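Local coordinates for rubisco operon transcriptional regulator (PDB 5Y2W), which acts as a LysR-type transcription factor, a global repressor that probably coordinates carbon and nitrogen metabolism, with 2-phosphoglycolate bound to its regulatory domain, at residues A16-T19 / T20-Y23; L138-S142 / N143-K147. All blocks are in the same frame, centred on the assembly; numbering follows the deposited sequence.

Contact 1: residues A16-T19 / T20-Y23; sequences AVIT and TAKY. With PGA (2-phosphoglycolic acid), chain B.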
ATOM      1  N   ALA A  16       0.728  -3.820 -14.143  1.00 36.06           N
ATOM      2  CA  ALA A  16       0.609  -4.374 -12.811  1.00 38.12           C
ATOM      3  C   ALA A  16       2.015  -4.524 -12.213  1.00 42.21           C
ATOM      4  O   ALA A  16       2.943  -5.027 -12.878  1.00 45.16           O
ATOM      5  CB  ALA A  16      -0.193  -5.666 -12.790  1.00 39.60           C
ATOM      6  N   VAL A  17       2.164  -4.028 -10.974  1.00 37.51           N
ATOM      7  CA  VAL A  17       3.432  -4.032 -10.282  1.00 38.14           C
ATOM      8  C   VAL A  17       3.349  -4.665  -8.882  1.00 40.62           C
ATOM      9  O   VAL A  17       2.319  -4.613  -8.179  1.00 40.95           O
ATOM     10  CB  VAL A  17       4.119  -2.629 -10.249  1.00 36.26           C
ATOM     11  CG1 VAL A  17       4.139  -1.993 -11.622  1.00 34.36           C
ATOM     12  CG2 VAL A  17       3.506  -1.680  -9.225  1.00 34.58           C
ATOM     13  N   ILE A  18       4.464  -5.247  -8.465  1.00 41.38           N
ATOM     14  CA  ILE A  18       4.565  -5.724  -7.086  1.00 39.91           C
ATOM     15  C   ILE A  18       4.603  -4.556  -6.086  1.00 37.59           C
ATOM     16  O   ILE A  18       4.938  -3.431  -6.440  1.00 36.80           O
ATOM     17  CB  ILE A  18       5.757  -6.651  -6.907  1.00 43.47           C
ATOM     18  CG1 ILE A  18       7.027  -5.969  -7.425  1.00 41.51           C
ATOM     19  CG2 ILE A  18       5.455  -7.989  -7.574  1.00 43.37           C
ATOM     20  CD1 ILE A  18       8.276  -6.573  -6.888  1.00 47.95           C
ATOM     21  N   THR A  19       4.312  -4.839  -4.819  1.00 36.03           N
ATOM     22  CA  THR A  19       4.022  -3.787  -3.870  1.00 34.17           C
ATOM     23  C   THR A  19       5.167  -2.814  -3.753  1.00 34.50           C
ATOM     24  O   THR A  19       4.964  -1.620  -3.624  1.00 38.29           O
ATOM     25  CB  THR A  19       3.749  -4.354  -2.469  1.00 32.75           C
ATOM     26  OG1 THR A  19       4.856  -5.192  -2.112  1.00 33.30           O
ATOM     27  CG2 THR A  19       2.458  -5.146  -2.436  1.00 33.00           C
ATOM     28  N   THR A  20       6.375  -3.312  -3.811  1.00 32.02           N
ATOM     29  CA  THR A  20       7.528  -2.502  -3.476  1.00 33.66           C
ATOM     30  C   THR A  20       7.892  -1.474  -4.572  1.00 35.93           C
ATOM     31  O   THR A  20       8.758  -0.594  -4.391  1.00 35.18           O
ATOM     32  CB  THR A  20       8.721  -3.434  -3.210  1.00 35.02           C
ATOM     33  OG1 THR A  20       8.898  -4.356  -4.324  1.00 35.73           O
ATOM     34  CG2 THR A  20       8.438  -4.243  -1.990  1.00 37.11           C
ATOM     35  N   ALA A  21       7.261  -1.624  -5.725  1.00 36.28           N
ATOM     36  CA  ALA A  21       7.482  -0.751  -6.891  1.00 37.32           C
ATOM     37  C   ALA A  21       6.484   0.381  -7.003  1.00 39.37           C
ATOM     38  O   ALA A  21       6.512   1.096  -7.984  1.00 36.26           O
ATOM     39  CB  ALA A  21       7.433  -1.592  -8.160  1.00 37.02           C
ATOM     40  N   LYS A  22       5.639   0.566  -5.981  1.00 34.23           N
ATOM     41  CA  LYS A  22       4.562   1.527  -6.004  1.00 39.71           C
ATOM     42  C   LYS A  22       5.051   2.965  -5.882  1.00 36.57           C
ATOM     43  O   LYS A  22       4.312   3.883  -6.118  1.00 37.48           O
ATOM     44  CB  LYS A  22       3.569   1.238  -4.864  1.00 40.75           C
ATOM     45  CG  LYS A  22       4.229   1.376  -3.501  1.00 45.37           C
ATOM     46  CD  LYS A  22       3.283   1.423  -2.359  1.00 49.57           C
ATOM     47  CE  LYS A  22       2.469   0.194  -2.403  1.00 57.09           C
ATOM     48  NZ  LYS A  22       1.690   0.239  -1.178  1.00 65.17           N
ATOM     49  N   TYR A  23       6.281   3.185  -5.455  1.00 38.06           N
ATOM     50  CA  TYR A  23       6.769   4.579  -5.399  1.00 42.76           C
ATOM     51  C   TYR A  23       7.532   4.935  -6.674  1.00 43.23           C
ATOM     52  O   TYR A  23       7.296   5.976  -7.279  1.00 41.41           O
ATOM     53  CB  TYR A  23       7.691   4.791  -4.203  1.00 49.85           C
ATOM     54  CG  TYR A  23       7.035   4.576  -2.864  1.00 52.03           C
ATOM     55  CD1 TYR A  23       6.293   5.604  -2.252  1.00 59.43           C
ATOM     56  CD2 TYR A  23       7.209   3.381  -2.173  1.00 55.45           C
ATOM     57  CE1 TYR A  23       5.706   5.423  -0.995  1.00 58.92           C
ATOM     58  CE2 TYR A  23       6.637   3.185  -0.923  1.00 61.39           C
ATOM     59  CZ  TYR A  23       5.883   4.209  -0.336  1.00 60.47           C
ATOM     60  OH  TYR A  23       5.310   3.991   0.904  1.00 61.62           O
TER
HETATM   61  P   PGA B 401       5.609  -8.919  -2.652  1.00 38.71           P
HETATM   62  O1P PGA B 401       6.816  -8.511  -3.645  1.00 37.19           O
HETATM   63  O2P PGA B 401       4.664  -7.764  -2.657  1.00 38.65           O
HETATM   64  O3P PGA B 401       6.308  -9.195  -1.310  1.00 35.24           O
HETATM   65  O4P PGA B 401       4.928 -10.032  -3.357  1.00 32.70           O
HETATM   66  C2  PGA B 401       7.612  -7.346  -3.590  1.00 38.72           C
HETATM   67  C1  PGA B 401       9.089  -7.631  -3.827  1.00 42.33           C
HETATM   68  O1  PGA B 401       9.917  -6.667  -3.800  1.00 36.48           O
HETATM   69  O2  PGA B 401       9.423  -8.815  -4.044  1.00 40.77           O

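Contact 2: residues L138-S142 / N143-K147; sequences LELGS and NEAIK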
ATOM      1  N   LEU A 138       2.597 -11.441  14.111  1.00 51.82           N
ATOM      2  CA  LEU A 138       1.955 -10.479  13.249  1.00 43.33           C
ATOM      3  C   LEU A 138       2.263 -10.850  11.832  1.00 45.06           C
ATOM      4  O   LEU A 138       3.425 -10.941  11.448  1.00 45.42           O
ATOM      5  CB  LEU A 138       2.480  -9.082  13.509  1.00 44.19           C
ATOM      6  CG  LEU A 138       2.219  -8.501  14.889  1.00 49.71           C
ATOM      7  CD1 LEU A 138       2.822  -7.129  15.042  1.00 46.61           C
ATOM      8  CD2 LEU A 138       0.715  -8.432  15.097  1.00 57.70           C
ATOM      9  N   GLU A 139       1.206 -11.086  11.079  1.00 42.22           N
ATOM     10  CA  GLU A 139       1.268 -11.220   9.649  1.00 43.92           C
ATOM     11  C   GLU A 139       0.541 -10.009   9.120  1.00 42.17           C
ATOM     12  O   GLU A 139      -0.681  -9.939   9.199  1.00 40.66           O
ATOM     13  CB  GLU A 139       0.604 -12.538   9.258  1.00 48.71           C
ATOM     14  CG  GLU A 139       0.354 -12.688   7.799  1.00 55.25           C
ATOM     15  CD  GLU A 139      -0.220 -14.038   7.452  1.00 66.55           C
ATOM     16  OE1 GLU A 139      -1.079 -14.074   6.519  1.00 71.83           O
ATOM     17  OE2 GLU A 139       0.211 -15.048   8.085  1.00 65.39           O
ATOM     18  N   LEU A 140       1.293  -9.014   8.624  1.00 39.66           N
ATOM     19  CA  LEU A 140       0.709  -7.740   8.177  1.00 33.69           C
ATOM     20  C   LEU A 140       0.794  -7.550   6.670  1.00 36.45           C
ATOM     21  O   LEU A 140       1.861  -7.387   6.116  1.00 39.66           O
ATOM     22  CB  LEU A 140       1.319  -6.568   8.881  1.00 37.44           C
ATOM     23  CG  LEU A 140       1.331  -6.599  10.399  1.00 40.65           C
ATOM     24  CD1 LEU A 140       1.965  -5.327  10.941  1.00 42.82           C
ATOM     25  CD2 LEU A 140      -0.074  -6.760  10.920  1.00 45.20           C
ATOM     26  N   GLY A 141      -0.363  -7.557   6.010  1.00 42.31           N
ATOM     27  CA  GLY A 141      -0.435  -7.498   4.563  1.00 40.65           C
ATOM     28  C   GLY A 141      -0.114  -6.166   3.850  1.00 39.39           C
ATOM     29  O   GLY A 141      -0.838  -5.751   2.939  1.00 36.97           O
ATOM     30  N   SER A 142       0.986  -5.523   4.198  1.00 37.48           N
ATOM     31  CA  SER A 142       1.368  -4.282   3.548  1.00 33.61           C
ATOM     32  C   SER A 142       2.728  -3.940   4.049  1.00 36.66           C
ATOM     33  O   SER A 142       2.991  -4.077   5.248  1.00 37.60           O
ATOM     34  CB  SER A 142       0.403  -3.183   3.967  1.00 37.81           C
ATOM     35  OG  SER A 142       0.987  -1.901   3.937  1.00 43.52           O
ATOM     36  N   ASN A 143       3.626  -3.538   3.159  1.00 38.35           N
ATOM     37  CA  ASN A 143       4.920  -2.992   3.587  1.00 41.55           C
ATOM     38  C   ASN A 143       4.803  -1.799   4.525  1.00 38.43           C
ATOM     39  O   ASN A 143       5.637  -1.623   5.426  1.00 37.08           O
ATOM     40  CB  ASN A 143       5.804  -2.642   2.395  1.00 39.76           C
ATOM     41  CG  ASN A 143       6.052  -3.845   1.483  1.00 39.61           C
ATOM     42  OD1 ASN A 143       6.662  -4.856   1.871  1.00 35.72           O
ATOM     43  ND2 ASN A 143       5.552  -3.746   0.262  1.00 37.21           N
ATOM     44  N   GLU A 144       3.809  -0.955   4.320  1.00 34.01           N
ATOM     45  CA  GLU A 144       3.735   0.271   5.108  1.00 38.62           C
ATOM     46  C   GLU A 144       3.296  -0.163   6.498  1.00 37.95           C
ATOM     47  O   GLU A 144       3.796   0.309   7.459  1.00 37.34           O
ATOM     48  CB  GLU A 144       2.712   1.270   4.566  1.00 44.25           C
ATOM     49  CG  GLU A 144       2.516   1.195   3.062  1.00 51.17           C
ATOM     50  CD  GLU A 144       3.750   1.696   2.391  1.00 58.84           C
ATOM     51  OE1 GLU A 144       4.170   2.777   2.886  1.00 58.21           O
ATOM     52  OE2 GLU A 144       4.313   1.021   1.450  1.00 60.40           O
ATOM     53  N   ALA A 145       2.352  -1.091   6.571  1.00 41.19           N
ATOM     54  CA  ALA A 145       1.864  -1.612   7.876  1.00 40.01           C
ATOM     55  C   ALA A 145       3.024  -2.149   8.681  1.00 42.33           C
ATOM     56  O   ALA A 145       3.107  -1.855   9.850  1.00 38.38           O
ATOM     57  CB  ALA A 145       0.850  -2.710   7.650  1.00 39.30           C
ATOM     58  N   ILE A 146       3.931  -2.898   8.015  1.00 35.43           N
ATOM     59  CA  ILE A 146       5.053  -3.440   8.659  1.00 35.55           C
ATOM     60  C   ILE A 146       6.013  -2.368   9.128  1.00 38.53           C
ATOM     61  O   ILE A 146       6.514  -2.442  10.253  1.00 39.30           O
ATOM     62  CB  ILE A 146       5.807  -4.464   7.793  1.00 35.64           C
ATOM     63  CG1 ILE A 146       4.943  -5.677   7.566  1.00 34.37           C
ATOM     64  CG2 ILE A 146       7.067  -4.879   8.516  1.00 36.53           C
ATOM     65  CD1 ILE A 146       5.526  -6.730   6.659  1.00 36.90           C
ATOM     66  N   LYS A 147       6.262  -1.341   8.339  1.00 41.02           N
ATOM     67  CA  LYS A 147       7.139  -0.249   8.838  1.00 38.73           C
ATOM     68  C   LYS A 147       6.546   0.448  10.086  1.00 37.56           C
ATOM     69  O   LYS A 147       7.272   0.811  11.017  1.00 36.03           O
ATOM     70  CB  LYS A 147       7.359   0.801   7.785  1.00 38.84           C
ATOM     71  CG  LYS A 147       8.231   0.280   6.643  1.00 45.98           C
ATOM     72  CD  LYS A 147       8.640   1.396   5.704  1.00 44.50           C
ATOM     73  CE  LYS A 147       7.511   1.896   4.809  1.00 45.29           C
ATOM     74  NZ  LYS A 147       7.987   3.160   4.190  1.00 45.94           N
TER

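Contact 1: residues A16-T19 / T20-Y23
Ile18 and Thr20 converge on one end of the bound 2-phosphoglycolate, where Ile18 CD1 reaches Thr20 OG1 at 3.4 Å. CG1 of Ile18 is tucked between the backbone N and the carbonyl carbon (chi1 53°), and the extended chi2 carries CD1 over the flat face of the ligand carboxylate, 3.3 Å from PGA C1 and almost along the normal to that plane. Thr20 OG1 meets the same carboxylate differently, donating to PGA O1 at 2.6 Å, while Trp187 gives the hydroxyl a weak second bond. Thr19 directs its hydroxyl at the other end of the ligand: OG1 donates to the phosphate oxygen PGA O2P over 2.6 Å, and also accepts from Asn143 ND2. Both threonines sit in a tight turn: Ala21 N donates to Ile18 O at 3.0 Å from above the carbonyl plane, and the backbone angles of Thr19 and Thr20 fit type I. Beneath the turn Ala21 CB rests 4.1 Å from Val17 CB. Lys22 wraps its aliphatic chain around Thr19 O: CG, set between the backbone N and the carbonyl carbon, lies 3.1 Å from Thr19 O, a bend at chi3 (57°) folds CE back toward it, and Lys22 N donates to it. Exchanging Ile18 for an alanine would probably uncover one face of the carboxylate and leave the Thr20 hydroxyl without its apolar neighbour. Two consecutive threonines thus bond to opposite ends of the ligand, one to phosphate and one to carboxylate, a pairing consistent with recognition of a short molecule carrying both groups.

Contact 2: residues L138-S142 / N143-K147
Leu140 lays its CB against the first turn of the helix, 4.1 Å from Ala145 CB and 4.0 Å from Ile146 CG1, while its CD1 lies beside the carbonyl of Ala145. Between strand and helix the chain reverses at Gly141, the centre of an inverse gamma turn closed by Ser142 N donating to Leu140 O at 2.8 Å. Ser142 then occupies the N-cap. Its OG is swung roughly anti to the backbone N (chi1 152°), which turns the hydroxyl oxygen back over the open end of the helix. There it accepts from Ala145 N at 3.1 Å with a nearly straight N-H...O angle of 171°, and from Glu144 N at 3.0 Å through a bent, weak bond of 128°. Ser142 O takes the next amide, that of Ile146, at 3.2 Å, so three amides of the first turn are supplied from a single residue. Ile146 CG1 passes 3.4 Å from that same carbonyl oxygen, and Ala145 CB lies 3.7 Å from Ser142 CB. The amide of Asn143 is engaged outside these two segments: OD1 accepts from Arg113, which itself binds 2-phosphoglycolate, so Asn143 stands in a second shell behind ligand-binding residues. Residues 138-140 also pair in a parallel ladder with a strand of the second subunit, whose Leu43 packs on Leu140. The whole is a strand-to-helix connection with a serine N-cap, bordering the ligand site of a LysR regulatory domain and carrying its sheet across the dimer interface.

Overall arrangement
Both contacts are largely buried local turns leading from a strand toward a helix, but their chemistry differs. Contact 1 lies nearer the middle of the chain, about 6 Å from its centre against about 13 Å for contact 2, and spends its hydroxyls on ligand oxygens; contact 2 spends its serine hydroxyl on helix amides. Strand 11-18 belongs to the five-stranded sheet; strand 138-140 lies outside it, bonded to Met112 in its own chain and extended by the other subunit. Their centres are about 15 Å apart, yet they meet where Thr20 CG2 lies 3.7 Å from Asn143 ND2, consistent with the ligand cleft of a periplasmic-binding-protein-like fold. Each touches the second subunit.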